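Protease Do-like 2, chloroplastic (Arabidopsis thaliana, PDB 4FLN) is a chloroplast serine protease of the Deg/HtrA family that makes the primary cut in the photodamaged D1 protein of photosystem II. Local coordinates at residues K441-P446 with D458-K463. Numbering follows the deposited sequence.
Sequences KFNGIP and DMCKDK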
# COMPACT_ATOMS: atom_id res chain seq x y z
N LYS B 441 26.66 27.41 -22.22
CA LYS B 441 27.20 28.64 -22.78
C LYS B 441 26.16 29.74 -22.88
O LYS B 441 24.95 29.49 -22.97
CB LYS B 441 27.81 28.38 -24.16
CG LYS B 441 28.77 27.21 -24.18
CD LYS B 441 29.59 27.15 -25.46
CE LYS B 441 30.31 25.82 -25.57
NZ LYS B 441 31.49 25.87 -26.48
N PHE B 442 26.65 30.97 -22.85
CA PHE B 442 25.87 32.15 -23.18
C PHE B 442 26.64 32.93 -24.23
O PHE B 442 27.79 33.33 -24.00
CB PHE B 442 25.63 33.02 -21.95
CG PHE B 442 25.08 34.38 -22.28
CD1 PHE B 442 23.71 34.60 -22.27
CD2 PHE B 442 25.92 35.43 -22.60
CE1 PHE B 442 23.20 35.85 -22.57
CE2 PHE B 442 25.42 36.68 -22.90
CZ PHE B 442 24.06 36.89 -22.89
N ASN B 443 26.02 33.13 -25.39
CA ASN B 443 26.66 33.84 -26.49
C ASN B 443 28.09 33.34 -26.75
O ASN B 443 29.00 34.13 -26.99
CB ASN B 443 26.63 35.35 -26.26
CG ASN B 443 25.23 35.92 -26.37
OD1 ASN B 443 24.24 35.18 -26.45
ND2 ASN B 443 25.13 37.25 -26.38
N GLY B 444 28.26 32.02 -26.67
CA GLY B 444 29.53 31.39 -26.95
C GLY B 444 30.39 31.14 -25.73
O GLY B 444 31.33 30.34 -25.77
N ILE B 445 30.07 31.81 -24.62
CA ILE B 445 30.91 31.77 -23.43
C ILE B 445 30.48 30.75 -22.38
O ILE B 445 29.34 30.79 -21.90
CB ILE B 445 30.95 33.13 -22.76
CG1 ILE B 445 31.21 34.22 -23.79
CG2 ILE B 445 31.99 33.14 -21.66
CD1 ILE B 445 31.46 35.57 -23.18
N PRO B 446 31.39 29.84 -22.00
CA PRO B 446 31.11 28.85 -20.95
C PRO B 446 30.80 29.53 -19.61
O PRO B 446 31.55 30.39 -19.14
CB PRO B 446 32.42 28.06 -20.86
CG PRO B 446 33.01 28.19 -22.21
CD PRO B 446 32.69 29.60 -22.64
N ASP B 458 24.27 41.43 -18.20
CA ASP B 458 24.36 42.88 -18.04
C ASP B 458 25.35 43.54 -19.01
O ASP B 458 25.16 44.67 -19.44
CB ASP B 458 24.69 43.25 -16.59
CG ASP B 458 23.67 42.73 -15.60
OD1 ASP B 458 22.56 42.35 -16.02
OD2 ASP B 458 23.99 42.70 -14.39
N MET B 459 26.42 42.83 -19.34
CA MET B 459 27.40 43.35 -20.29
C MET B 459 26.97 43.13 -21.73
O MET B 459 27.64 43.59 -22.65
CB MET B 459 28.77 42.70 -20.07
CG MET B 459 29.41 43.09 -18.76
SD MET B 459 29.64 44.87 -18.66
CE MET B 459 30.05 45.07 -16.92
N CYS B 460 25.86 42.43 -21.95
CA CYS B 460 25.47 42.07 -23.31
C CYS B 460 24.80 43.22 -24.05
O CYS B 460 23.75 43.71 -23.64
CB CYS B 460 24.55 40.85 -23.31
SG CYS B 460 24.13 40.21 -24.97
N LYS B 461 25.45 43.66 -25.12
CA LYS B 461 24.86 44.64 -26.03
C LYS B 461 24.34 43.99 -27.32
O LYS B 461 23.85 44.69 -28.20
CB LYS B 461 25.85 45.78 -26.32
CG LYS B 461 27.00 45.86 -25.31
CD LYS B 461 27.63 47.25 -25.22
CE LYS B 461 26.72 48.22 -24.48
NZ LYS B 461 26.13 47.59 -23.27
N ASP B 462 24.46 42.67 -27.42
CA ASP B 462 24.26 41.98 -28.70
C ASP B 462 22.82 41.87 -29.14
O ASP B 462 21.90 42.14 -28.37
CB ASP B 462 24.83 40.57 -28.65
CG ASP B 462 26.31 40.54 -28.87
OD1 ASP B 462 26.79 41.36 -29.69
OD2 ASP B 462 26.99 39.70 -28.23
N LYS B 463 22.64 41.39 -30.36
CA LYS B 463 21.32 41.33 -30.97
C LYS B 463 20.49 40.29 -30.23
O LYS B 463 19.37 40.57 -29.80
CB LYS B 463 21.45 40.96 -32.45
CG LYS B 463 20.13 40.69 -33.17
CD LYS B 463 19.17 41.86 -33.08
CE LYS B 463 17.97 41.66 -33.99
NZ LYS B 463 16.96 42.74 -33.84
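The F442 ring carries the N443 side chain on one face and meets C460 at its edge. CG of N443 lies 3.6 Å above the plane of the F442 ring, nearer its edge than its centre. SG of C460 comes in near the ring plane, with CZ of F442 3.9 Å from SG of C460. SG of C460 sits 5.2 Å from the centroid of the F442 ring and 77° off its normal, an edge-on sulfur-aromatic contact. CG of F442 is anti to the backbone N (chi1 168°), which carries the ring out toward the cysteine.

The N443 amide reaches past the ring to the same sulfur, with ND2 of N443 3.4 Å from SG of C460. ND2 of N443 also lies 3.6 Å from OD2 of D462. The two side chains run alongside each other with opposite senses, their amide and carboxylate planes 43° apart. The main grip on this amide comes from strand 464-469: OD1 accepts from the backbone N of V466, and ND2 gives a weak bond to the Y464 carbonyl.

F442 to I445 form a type I' turn that closes the hairpin of strands 437-442 and 445-446. In this C-terminal PDZ-like domain, helix 450-459 follows the hairpin, and 458-463 connects this helix to strand 464-469. That strand pairs antiparallel with 437-442, and C460, just before it, lies beside the turn.

SG of C460 also takes a weak bond from the backbone N of D462, 3.5 Å long. F442 is buried, with L453, L456 and I457 of the helix packing on it and F467 meeting it edge-to-face.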